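Local coordinates for protein HhaI Restriction Endonuclease (Haemophilus parahaemolyticus, PDB 6UKF) that cleaves double-stranded DNA as a type II restriction endonuclease that recognises the sequence GCGC, at residues 127-132 with 137-142; 145-150 with 246-251; 13-16 with 21-24; 77-82 with 117-122. All coordinates share one frame; numbering follows the deposited sequence. Where two conformers were deposited one is given.

Contact 1: 127-132 with 137-142; sequences KFFITS and IIFPIE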
# COMPACT_ATOMS: atom_id res chain seq x y z
N LYS A 127 3.19 -16.07 0.35
CA LYS A 127 3.14 -17.18 1.29
C LYS A 127 3.72 -16.84 2.65
O LYS A 127 3.39 -17.52 3.64
CB LYS A 127 3.90 -18.39 0.73
CG LYS A 127 3.21 -19.15 -0.40
CD LYS A 127 4.00 -20.40 -0.75
CE LYS A 127 3.61 -20.99 -2.10
NZ LYS A 127 2.33 -21.75 -2.05
N PHE A 128 4.58 -15.83 2.73
CA PHE A 128 5.23 -15.46 3.98
C PHE A 128 5.29 -13.94 4.08
O PHE A 128 5.29 -13.23 3.08
CB PHE A 128 6.66 -16.02 4.06
CG PHE A 128 6.71 -17.50 4.26
CD1 PHE A 128 6.59 -18.37 3.19
CD2 PHE A 128 6.85 -18.03 5.54
CE1 PHE A 128 6.63 -19.73 3.38
CE2 PHE A 128 6.88 -19.39 5.73
CZ PHE A 128 6.76 -20.25 4.65
N PHE A 129 5.34 -13.47 5.32
CA PHE A 129 5.62 -12.09 5.66
C PHE A 129 6.94 -12.04 6.41
O PHE A 129 7.33 -12.99 7.10
CB PHE A 129 4.52 -11.51 6.56
CG PHE A 129 3.32 -11.00 5.81
CD1 PHE A 129 2.53 -11.85 5.05
CD2 PHE A 129 2.96 -9.66 5.88
CE1 PHE A 129 1.42 -11.38 4.37
CE2 PHE A 129 1.85 -9.19 5.20
CZ PHE A 129 1.08 -10.05 4.45
N ILE A 130 7.64 -10.91 6.27
CA ILE A 130 8.83 -10.62 7.07
C ILE A 130 8.64 -9.26 7.71
O ILE A 130 8.18 -8.31 7.06
CB ILE A 130 10.13 -10.70 6.25
CG1 ILE A 130 11.34 -10.45 7.15
CG2 ILE A 130 10.10 -9.72 5.07
CD1 ILE A 130 12.66 -10.82 6.51
N THR A 131 8.96 -9.17 8.99
CA THR A 131 8.91 -7.92 9.73
C THR A 131 10.08 -7.93 10.71
O THR A 131 10.93 -8.82 10.68
CB THR A 131 7.53 -7.72 10.37
OG1 THR A 131 7.46 -6.41 10.96
CG2 THR A 131 7.26 -8.77 11.44
N SER A 132 10.12 -6.93 11.59
CA SER A 132 11.19 -6.86 12.57
C SER A 132 10.72 -6.07 13.78
O SER A 132 10.07 -5.03 13.63
CB SER A 132 12.44 -6.21 11.98
OG SER A 132 13.37 -5.89 13.00
N ILE A 137 11.54 -11.37 11.87
CA ILE A 137 10.46 -12.31 12.12
C ILE A 137 9.88 -12.69 10.77
O ILE A 137 9.44 -11.82 10.01
CB ILE A 137 9.37 -11.67 13.01
CG1 ILE A 137 9.96 -11.31 14.38
CG2 ILE A 137 8.19 -12.61 13.15
CD1 ILE A 137 9.12 -10.33 15.17
N ILE A 138 9.88 -13.99 10.46
CA ILE A 138 9.38 -14.51 9.20
C ILE A 138 8.30 -15.52 9.52
O ILE A 138 8.52 -16.43 10.33
CB ILE A 138 10.50 -15.17 8.37
CG1 ILE A 138 11.63 -14.17 8.10
CG2 ILE A 138 9.93 -15.72 7.07
CD1 ILE A 138 12.88 -14.81 7.53
N PHE A 139 7.13 -15.39 8.89
CA PHE A 139 6.04 -16.28 9.23
C PHE A 139 5.14 -16.53 8.04
O PHE A 139 5.01 -15.66 7.16
CB PHE A 139 5.22 -15.75 10.42
CG PHE A 139 4.52 -14.45 10.15
CD1 PHE A 139 3.26 -14.44 9.57
CD2 PHE A 139 5.10 -13.25 10.50
CE1 PHE A 139 2.61 -13.25 9.33
CE2 PHE A 139 4.45 -12.05 10.27
CZ PHE A 139 3.20 -12.05 9.68
N PRO A 140 4.50 -17.69 7.98
CA PRO A 140 3.59 -17.99 6.87
C PRO A 140 2.25 -17.30 7.05
O PRO A 140 1.79 -17.07 8.17
CB PRO A 140 3.43 -19.51 6.97
CG PRO A 140 3.57 -19.79 8.43
CD PRO A 140 4.59 -18.81 8.94
N ILE A 141 1.63 -16.98 5.91
CA ILE A 141 0.37 -16.24 5.91
C ILE A 141 -0.69 -16.91 6.77
O ILE A 141 -1.51 -16.22 7.40
CB ILE A 141 -0.10 -16.00 4.45
CG1 ILE A 141 -1.39 -15.19 4.39
CG2 ILE A 141 -0.28 -17.32 3.70
CD1 ILE A 141 -1.32 -13.83 5.04
N GLU A 142 -0.70 -18.24 6.84
CA GLU A 142 -1.73 -18.93 7.60
C GLU A 142 -1.67 -18.64 9.10
O GLU A 142 -2.65 -18.93 9.80
CB GLU A 142 -1.66 -20.44 7.36
CG GLU A 142 -0.33 -21.07 7.70
CD GLU A 142 0.58 -21.24 6.49
OE1 GLU A 142 1.42 -22.16 6.51
OE2 GLU A 142 0.47 -20.45 5.52
O HOH W 1 2.45 -20.19 3.54
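Phe-129 lies over part of the Phe-139 ring, its CB poised above one face and 3.4 Å from Phe-139 CZ. The two residues form a hydrogen-bonded antiparallel pair in the beta hairpin of strands 126-132 and 136-140, the latter an edge strand of a mixed sheet. Their rings are nearly parallel (13°) but slid apart, with centroids 5.8 Å from each other, so the overlap is a methylene-to-face CH-pi contact rather than a full stack. Phe-139 carries its ring between its own N and carbonyl carbon (chi1 64°), which turns it toward Phe-129. Thr-131 and Ile-137 lie on the same side of the sheet as Phe-129 and Phe-139, and Thr-131 OG1 is hydrogen-bonded to Lys-48 O. On the opposite side of the sheet, Phe-128 CE2 meets Pro-140 CB at 3.7 Å, while Ile-130 and Ile-138 run side by side, CD1 of Ile-130 to CG1 of Ile-138 at 3.8 Å, beneath helices 3-18 and 242-255. Four backbone hydrogen bonds link the Phe-129/Phe-139 and Thr-131/Ile-137 pairs. Where strand 136-140 ends, Lys-127 O takes Ile-141 N at 2.9 Å from above its carbonyl plane and a water at 2.8 Å; that water also donates to Glu-142 OE2.

Contact 2: 145-150 with 246-251; sequences EHYFNV and NEDRKA. With PO4 (phosphate ion), chain Q.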
# COMPACT_ATOMS: atom_id res chain seq x y z
N GLU A 145 -2.45 -14.04 12.38
CA GLU A 145 -3.06 -13.47 13.58
C GLU A 145 -2.16 -13.60 14.81
O GLU A 145 -2.38 -12.89 15.80
CB GLU A 145 -4.42 -14.11 13.86
CG GLU A 145 -4.40 -15.53 14.42
CD GLU A 145 -4.14 -16.60 13.37
OE1 GLU A 145 -3.88 -16.27 12.26
OE2 GLU A 145 -4.22 -17.87 13.75
N HIS A 146 -1.17 -14.49 14.78
CA HIS A 146 -0.26 -14.64 15.90
C HIS A 146 0.79 -13.53 15.95
O HIS A 146 1.52 -13.44 16.95
CB HIS A 146 0.43 -16.00 15.83
CG HIS A 146 -0.52 -17.15 15.95
ND1 HIS A 146 -1.23 -17.41 17.10
CD2 HIS A 146 -0.90 -18.09 15.06
CE1 HIS A 146 -1.99 -18.48 16.92
NE2 HIS A 146 -1.81 -18.91 15.68
N TYR A 147 0.86 -12.69 14.93
CA TYR A 147 1.91 -11.68 14.81
C TYR A 147 1.38 -10.26 14.79
O TYR A 147 2.04 -9.37 15.33
CB TYR A 147 2.72 -11.94 13.54
CG TYR A 147 3.46 -13.25 13.61
CD1 TYR A 147 2.86 -14.42 13.18
CD2 TYR A 147 4.74 -13.31 14.13
CE1 TYR A 147 3.53 -15.63 13.26
CE2 TYR A 147 5.42 -14.51 14.21
CZ TYR A 147 4.81 -15.66 13.78
OH TYR A 147 5.49 -16.86 13.85
N PHE A 148 0.22 -10.02 14.18
CA PHE A 148 -0.28 -8.67 14.00
C PHE A 148 -1.69 -8.53 14.56
O PHE A 148 -2.54 -9.41 14.36
CB PHE A 148 -0.33 -8.28 12.52
CG PHE A 148 1.00 -7.88 11.95
CD1 PHE A 148 1.50 -6.61 12.17
CD2 PHE A 148 1.75 -8.77 11.20
CE1 PHE A 148 2.73 -6.23 11.65
CE2 PHE A 148 2.98 -8.40 10.68
CZ PHE A 148 3.47 -7.13 10.90
N ASN A 149 -1.92 -7.43 15.26
CA ASN A 149 -3.27 -6.94 15.50
C ASN A 149 -3.76 -6.23 14.25
O ASN A 149 -2.98 -5.60 13.53
CB ASN A 149 -3.27 -5.95 16.66
CG ASN A 149 -2.83 -6.58 17.98
OD1 ASN A 149 -1.93 -6.07 18.65
ND2 ASN A 149 -3.46 -7.68 18.34
N VAL A 150 -5.06 -6.35 13.98
CA VAL A 150 -5.64 -5.83 12.75
C VAL A 150 -6.87 -4.99 13.08
O VAL A 150 -7.66 -5.35 13.95
CB VAL A 150 -6.03 -6.96 11.78
CG1 VAL A 150 -6.52 -6.39 10.45
CG2 VAL A 150 -4.85 -7.90 11.56
N ASN A 246 9.18 -20.06 16.38
CA ASN A 246 10.19 -21.04 16.00
C ASN A 246 9.66 -22.02 14.95
O ASN A 246 10.36 -22.32 13.98
CB ASN A 246 10.71 -21.78 17.23
CG ASN A 246 11.70 -20.95 18.03
OD1 ASN A 246 12.29 -20.00 17.51
ND2 ASN A 246 11.90 -21.32 19.28
N GLU A 247 8.44 -22.52 15.13
CA GLU A 247 7.92 -23.45 14.12
C GLU A 247 7.70 -22.74 12.79
O GLU A 247 7.86 -23.35 11.73
CB GLU A 247 6.65 -24.13 14.61
CG GLU A 247 5.44 -23.23 14.76
CD GLU A 247 4.25 -23.95 15.36
OE1 GLU A 247 4.38 -25.13 15.75
OE2 GLU A 247 3.17 -23.33 15.45
N ASP A 248 7.38 -21.44 12.83
CA ASP A 248 7.18 -20.69 11.59
C ASP A 248 8.49 -20.44 10.86
O ASP A 248 8.51 -20.44 9.62
CB ASP A 248 6.44 -19.39 11.89
CG ASP A 248 4.97 -19.62 12.08
OD1 ASP A 248 4.28 -18.74 12.49
OD2 ASP A 248 4.54 -20.83 11.76
N ARG A 249 9.59 -20.24 11.59
CA ARG A 249 10.88 -20.14 10.92
C ARG A 249 11.22 -21.46 10.22
O ARG A 249 11.74 -21.46 9.10
CB ARG A 249 11.97 -19.74 11.91
CG ARG A 249 13.32 -19.44 11.26
CD ARG A 249 13.27 -18.28 10.26
NE ARG A 249 13.33 -16.96 10.89
CZ ARG A 249 14.34 -16.10 10.76
NH1 ARG A 249 15.40 -16.39 10.02
NH2 ARG A 249 14.28 -14.93 11.38
N LYS A 250 10.90 -22.59 10.86
CA LYS A 250 11.14 -23.87 10.21
C LYS A 250 10.24 -24.05 8.99
O LYS A 250 10.67 -24.63 7.99
CB LYS A 250 10.95 -25.00 11.22
CG LYS A 250 12.13 -25.09 12.16
CD LYS A 250 12.05 -26.26 13.10
CE LYS A 250 13.41 -26.56 13.68
NZ LYS A 250 13.35 -27.71 14.61
N ALA A 251 9.01 -23.55 9.05
CA ALA A 251 8.14 -23.62 7.88
C ALA A 251 8.75 -22.85 6.71
O ALA A 251 8.69 -23.31 5.56
CB ALA A 251 6.76 -23.05 8.21
P PO4 Q . -2.12 -15.25 19.75
O1 PO4 Q . -1.67 -13.94 20.34
O2 PO4 Q . -2.96 -15.99 20.77
O3 PO4 Q . -2.94 -15.00 18.51
O4 PO4 Q . -0.92 -16.09 19.39
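Tyr-147 and Asp-248 reach for each other from opposite directions, and the phenol donates through OH to Asp-248 OD1 over a short 2.6 Å. The aspartate oxygen is used on its anti side, with the hydroxyl 20° out of the carboxylate plane. OD1 also lies at the edge of the phenol ring, 3.3 Å from Tyr-147 CE1, and ring and carboxylate planes are turned 33° from each other. In Tyr-147 the ring lies beside the backbone N, anti to the carbonyl carbon (chi1 -65°), a setting that sends the long side chain straight at helix 242-255. Asp-248 adopts the same kind of first torsion and holds its carboxylate out from the helix to meet it. Its other oxygen, OD2, has a weak hydrogen bond from His-143 ND1. Phe-139 stacks on the phenol ring, and Ile-137, Ile-240, Ile-244 and Leu-245 also pack on Tyr-147, so the bond is buried among apolar groups.

His-146, one residue earlier in the chain, turns to a different partner: ND1 gives an almost straight hydrogen bond of 2.7 Å to O4 of a phosphate ion, which sits at the ring edge in its plane. Glu-145 CD lies above one face of this imidazole, and Lys-237 NZ holds the same ion, probably a guest from the crystallisation liquor. The whole is a buried tyrosine-carboxylate bond joining the loop that leads into strand 148-156, which bears the calcium-binding Ser-151 and Thr-153, to the C-terminal helix 242-255.

Contact 3: 13-16 with 21-24; sequences YLNK and KFAK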
# COMPACT_ATOMS: atom_id res chain seq x y z
N TYR A 13 18.87 -9.08 4.49
CA TYR A 13 18.92 -10.13 5.50
C TYR A 13 18.61 -11.49 4.89
O TYR A 13 19.31 -12.48 5.17
CB TYR A 13 17.94 -9.82 6.62
CG TYR A 13 17.77 -10.97 7.59
CD1 TYR A 13 18.72 -11.22 8.56
CD2 TYR A 13 16.66 -11.80 7.52
CE1 TYR A 13 18.57 -12.28 9.44
CE2 TYR A 13 16.50 -12.86 8.40
CZ TYR A 13 17.47 -13.09 9.36
OH TYR A 13 17.32 -14.14 10.24
N LEU A 14 17.56 -11.57 4.08
CA LEU A 14 17.18 -12.85 3.50
C LEU A 14 18.30 -13.42 2.64
O LEU A 14 18.64 -14.60 2.74
CB LEU A 14 15.90 -12.69 2.67
CG LEU A 14 14.63 -12.48 3.49
CD1 LEU A 14 13.50 -12.00 2.60
CD2 LEU A 14 14.25 -13.77 4.21
N ASN A 15 18.89 -12.58 1.79
CA ASN A 15 19.93 -13.07 0.89
C ASN A 15 21.18 -13.51 1.64
O ASN A 15 21.79 -14.52 1.30
CB ASN A 15 20.25 -12.01 -0.16
CG ASN A 15 19.21 -11.96 -1.27
OD1 ASN A 15 18.81 -13.00 -1.80
ND2 ASN A 15 18.78 -10.76 -1.63
N LYS A 16 21.57 -12.77 2.69
CA LYS A 16 22.77 -13.15 3.42
C LYS A 16 22.54 -14.36 4.31
O LYS A 16 23.48 -15.11 4.59
CB LYS A 16 23.29 -11.97 4.25
CG LYS A 16 22.55 -11.76 5.55
N LYS A 21 18.67 -15.71 -3.31
CA LYS A 21 17.48 -16.22 -3.98
C LYS A 21 16.29 -15.28 -3.86
O LYS A 21 15.18 -15.66 -4.25
CB LYS A 21 17.09 -17.60 -3.44
CG LYS A 21 18.21 -18.63 -3.49
CD LYS A 21 18.55 -19.01 -4.91
CE LYS A 21 17.44 -19.83 -5.55
NZ LYS A 21 17.76 -20.25 -6.95
N PHE A 22 16.48 -14.08 -3.33
CA PHE A 22 15.37 -13.18 -3.00
C PHE A 22 15.50 -11.91 -3.82
O PHE A 22 16.39 -11.09 -3.58
CB PHE A 22 15.34 -12.93 -1.50
CG PHE A 22 15.26 -14.19 -0.70
CD1 PHE A 22 14.04 -14.77 -0.42
CD2 PHE A 22 16.41 -14.85 -0.30
CE1 PHE A 22 13.96 -15.95 0.29
CE2 PHE A 22 16.34 -16.03 0.40
CZ PHE A 22 15.11 -16.59 0.70
N ALA A 23 14.61 -11.76 -4.80
CA ALA A 23 14.67 -10.68 -5.77
C ALA A 23 13.74 -9.55 -5.37
O ALA A 23 12.58 -9.78 -5.00
CB ALA A 23 14.29 -11.20 -7.16
N LYS A 24 14.25 -8.32 -5.45
CA LYS A 24 13.45 -7.11 -5.33
C LYS A 24 13.97 -6.20 -6.45
O LYS A 24 14.87 -5.38 -6.23
CB LYS A 24 13.59 -6.47 -3.96
CG LYS A 24 12.72 -5.22 -3.76
CD LYS A 24 13.26 -4.34 -2.64
CE LYS A 24 13.31 -2.87 -3.05
NZ LYS A 24 12.00 -2.19 -2.94
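Asn-15 pairs its side-chain amide with both backbone polar groups of Phe-22. Its OD1 accepts from Phe-22 N at 3.0 Å, and its ND2 donates to Phe-22 O at 3.1 Å. Both bonds use a lone pair in the carbonyl plane of the acceptor, and Phe-22 O lies only 8° out of the Asn-15 amide plane, so the two bonds together fix the rotation of the amide. With CG placed beside its own backbone N (chi1 -79°), the asparagine leans off the helix and slides past Phe-22 in the opposite direction. OD1 also meets the edge of the Phe-22 ring, 3.4 Å from CD2.

The tight half lies inward. Leu-14 sets CB over one face of the Phe-22 ring in a CH-pi contact, 3.9 Å from the ring centroid and 19° off the normal, and the two side chains cross at about a right angle. The rim of the ring also comes under the helix backbone, with Phe-22 CE2 3.6 Å from Leu-14 O. Ile-35, Ile-45, Phe-37 and Phe-252 enclose Phe-22 further.

Toward solvent the contact thins out quickly. Lys-21 is exposed and its side chain leads away; even its CB stays 5.2 Å from Asn-15 OD1, although its main chain keeps strand 22-23 tied to Thr-38. Here a helix packs on the edge of a mixed beta sheet: the asparagine amide pairs with the N-H and C=O of one residue of edge strand 22-23, much as a further strand would, while the phenylalanine ring packs beneath helix 3-18, against Leu-14.

Contact 4: 77-82 with 117-122; sequences EINPYT and IKEYYK. With nucleotides of chain B.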
# COMPACT_ATOMS: atom_id res chain seq x y z
N GLU A 77 -11.04 -9.98 -6.17
CA GLU A 77 -12.44 -10.38 -6.24
C GLU A 77 -13.06 -10.45 -4.86
O GLU A 77 -12.38 -10.58 -3.84
CB GLU A 77 -12.58 -11.73 -6.95
CG GLU A 77 -11.98 -12.91 -6.19
CD GLU A 77 -12.08 -14.23 -6.94
OE1 GLU A 77 -12.00 -15.23 -6.30
OE2 GLU A 77 -12.27 -14.24 -8.26
N ILE A 78 -14.39 -10.35 -4.84
CA ILE A 78 -15.13 -10.49 -3.60
C ILE A 78 -14.92 -11.89 -3.04
O ILE A 78 -15.14 -12.89 -3.74
CB ILE A 78 -16.62 -10.21 -3.86
CG1 ILE A 78 -16.81 -8.76 -4.34
CG2 ILE A 78 -17.43 -10.47 -2.62
CD1 ILE A 78 -18.19 -8.49 -4.89
N ASN A 79 -14.48 -11.97 -1.80
CA ASN A 79 -14.45 -13.20 -1.04
C ASN A 79 -15.44 -13.11 0.12
O ASN A 79 -16.04 -12.06 0.36
CB ASN A 79 -13.02 -13.50 -0.54
CG ASN A 79 -12.52 -12.48 0.47
OD1 ASN A 79 -13.12 -12.27 1.52
ND2 ASN A 79 -11.37 -11.87 0.17
N PRO A 80 -15.67 -14.22 0.84
CA PRO A 80 -16.71 -14.19 1.88
C PRO A 80 -16.49 -13.13 2.94
O PRO A 80 -17.47 -12.64 3.52
CB PRO A 80 -16.66 -15.61 2.46
CG PRO A 80 -16.12 -16.44 1.35
CD PRO A 80 -15.12 -15.57 0.65
N TYR A 81 -15.24 -12.77 3.20
CA TYR A 81 -14.95 -11.76 4.22
C TYR A 81 -15.19 -10.36 3.68
O TYR A 81 -15.70 -9.50 4.40
CB TYR A 81 -13.54 -11.99 4.74
CG TYR A 81 -13.34 -13.47 5.00
CD1 TYR A 81 -13.95 -14.09 6.08
CD2 TYR A 81 -12.61 -14.26 4.12
CE1 TYR A 81 -13.81 -15.45 6.30
CE2 TYR A 81 -12.47 -15.62 4.33
CZ TYR A 81 -13.07 -16.21 5.42
OH TYR A 81 -12.93 -17.56 5.63
N THR A 82 -14.88 -10.13 2.40
CA THR A 82 -15.36 -8.93 1.73
C THR A 82 -16.86 -8.80 1.91
O THR A 82 -17.38 -7.73 2.24
CB THR A 82 -15.04 -9.01 0.24
OG1 THR A 82 -13.71 -9.49 0.03
CG2 THR A 82 -15.21 -7.63 -0.41
N ILE A 117 -7.32 -10.77 4.88
CA ILE A 117 -5.90 -10.63 4.60
C ILE A 117 -5.33 -11.95 4.10
O ILE A 117 -4.58 -12.00 3.11
CB ILE A 117 -5.17 -10.11 5.85
CG1 ILE A 117 -5.50 -8.62 6.06
CG2 ILE A 117 -3.66 -10.33 5.76
CD1 ILE A 117 -5.02 -8.06 7.38
N LYS A 118 -5.67 -13.05 4.77
CA LYS A 118 -5.16 -14.35 4.35
C LYS A 118 -5.61 -14.68 2.93
O LYS A 118 -4.81 -15.11 2.09
CB LYS A 118 -5.61 -15.43 5.33
CG LYS A 118 -4.90 -15.35 6.67
CD LYS A 118 -5.41 -16.39 7.64
CE LYS A 118 -4.62 -16.35 8.94
NZ LYS A 118 -5.15 -17.31 9.94
N GLU A 119 -6.91 -14.51 2.65
CA GLU A 119 -7.42 -14.78 1.32
C GLU A 119 -6.71 -13.92 0.28
O GLU A 119 -6.24 -14.42 -0.75
CB GLU A 119 -8.92 -14.47 1.27
CG GLU A 119 -9.80 -15.43 2.06
CD GLU A 119 -10.19 -16.66 1.26
OE1 GLU A 119 -10.19 -16.59 0.01
OE2 GLU A 119 -10.52 -17.70 1.88
N TYR A 120 -6.62 -12.62 0.55
CA TYR A 120 -6.05 -11.70 -0.42
C TYR A 120 -4.59 -12.02 -0.70
O TYR A 120 -4.18 -12.13 -1.86
CB TYR A 120 -6.19 -10.26 0.08
CG TYR A 120 -5.51 -9.26 -0.81
CD1 TYR A 120 -6.00 -9.01 -2.08
CD2 TYR A 120 -4.38 -8.58 -0.39
CE1 TYR A 120 -5.38 -8.10 -2.91
CE2 TYR A 120 -3.75 -7.67 -1.22
CZ TYR A 120 -4.26 -7.43 -2.48
OH TYR A 120 -3.65 -6.53 -3.31
N TYR A 121 -3.78 -12.18 0.34
CA TYR A 121 -2.36 -12.42 0.12
C TYR A 121 -2.11 -13.79 -0.48
O TYR A 121 -1.23 -13.94 -1.34
CB TYR A 121 -1.56 -12.12 1.38
CG TYR A 121 -1.45 -10.62 1.56
CD1 TYR A 121 -0.51 -9.89 0.86
CD2 TYR A 121 -2.33 -9.93 2.38
CE1 TYR A 121 -0.42 -8.52 0.98
CE2 TYR A 121 -2.25 -8.56 2.52
CZ TYR A 121 -1.29 -7.86 1.82
OH TYR A 121 -1.21 -6.49 1.94
N LYS A 122 -2.88 -14.81 -0.10
CA LYS A 122 -2.79 -16.09 -0.79
C LYS A 122 -3.07 -15.92 -2.28
O LYS A 122 -2.40 -16.53 -3.12
CB LYS A 122 -3.76 -17.10 -0.18
CG LYS A 122 -3.38 -17.60 1.21
CD LYS A 122 -4.51 -18.42 1.81
CE LYS A 122 -4.22 -18.84 3.24
NZ LYS A 122 -5.35 -19.60 3.84
P DG B 8 -2.27 -3.56 -2.23
OP1 DG B 8 -1.83 -4.97 -2.22
OP2 DG B 8 -3.15 -3.05 -1.16
O5' DG B 8 -0.95 -2.67 -2.29
C5' DG B 8 0.08 -3.02 -3.21
C4' DG B 8 1.19 -2.00 -3.18
O4' DG B 8 0.72 -0.75 -3.73
C3' DG B 8 1.70 -1.65 -1.80
O3' DG B 8 2.68 -2.56 -1.41
C2' DG B 8 2.25 -0.25 -1.97
C1' DG B 8 1.32 0.34 -3.01
N9 DG B 8 0.23 1.16 -2.50
C8 DG B 8 -1.05 0.76 -2.19
N7 DG B 8 -1.82 1.74 -1.81
C5 DG B 8 -1.01 2.86 -1.89
C6 DG B 8 -1.30 4.22 -1.61
O6 DG B 8 -2.36 4.72 -1.24
N1 DG B 8 -0.19 5.04 -1.84
C2 DG B 8 1.04 4.59 -2.26
N2 DG B 8 1.98 5.52 -2.42
N3 DG B 8 1.31 3.33 -2.52
C4 DG B 8 0.25 2.52 -2.32
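Asn-79 OD1 receives two backbone N-H groups, Thr-82 N at 2.9 Å and, in a weaker and more bent bond, Tyr-81 N at 2.8 Å. Thr-82 OG1 answers by accepting from Asn-79 N at 3.2 Å, which completes a capping box at the start of helix 80-91. Asn-79 places CG between its backbone N and carbonyl carbon (chi1 65°), and this folds OD1 back over the helix end. The other amide atom, ND2, is thereby turned to helix 110-123, where it rests 3.7 Å from Glu-119 CB.

In one of its two conformers, Glu-119 also meets Tyr-81: its CG approaches the ring edge near the ring plane, 3.5 Å from Tyr-81 CE2, and the side chains cross at about a right angle. The chain bends so that the carboxylate stays along that edge, with Glu-119 OE2 3.8 Å from Tyr-81 CE2. No hydrogen bond spans the two segments, and the contact is a thin one at the surface.

One residue further on, Tyr-120 leaves the helix in another direction, CG anti to the backbone N (chi1 175°). Its OH donates over 2.6 Å to OP1 of DG8 of chain B, a phosphate oxygen met at the ring edge, so helix 110-123 touches the DNA backbone directly. Trp-116 stacks on Tyr-120 and also packs against Asn-79, Tyr-81 and Thr-82, joining the start of helix 80-91 to helix 110-123, while strands 51-62 and 67-70 lie against Thr-82.

Contacts 1 and 2 have centres about 6 Å apart, and Pro-140 CD packs 3.3 Å from Asp-248 CG. Contact 3 reaches the same mixed sheet from its opposite edge strand, its centre about 14 Å from that of contact 1; Leu-14 packs on Ile-130 and Ile-138. Contact 4 touches contact 1 where Phe-129 meets Tyr-121, and contact 2 through a salt bridge of 2.8 Å between Lys-118 NZ and Glu-145 OE1. Only contact 4 includes a residue bonded to the DNA; contact 1 comes within about 7 Å (nearest atoms). Beside strand 126-132, Glu-46 and Ala-47 of strand 43-47 and the following Lys-48 resemble the second half of a PD-(D/E)XK motif, which probably marks the catalytic region.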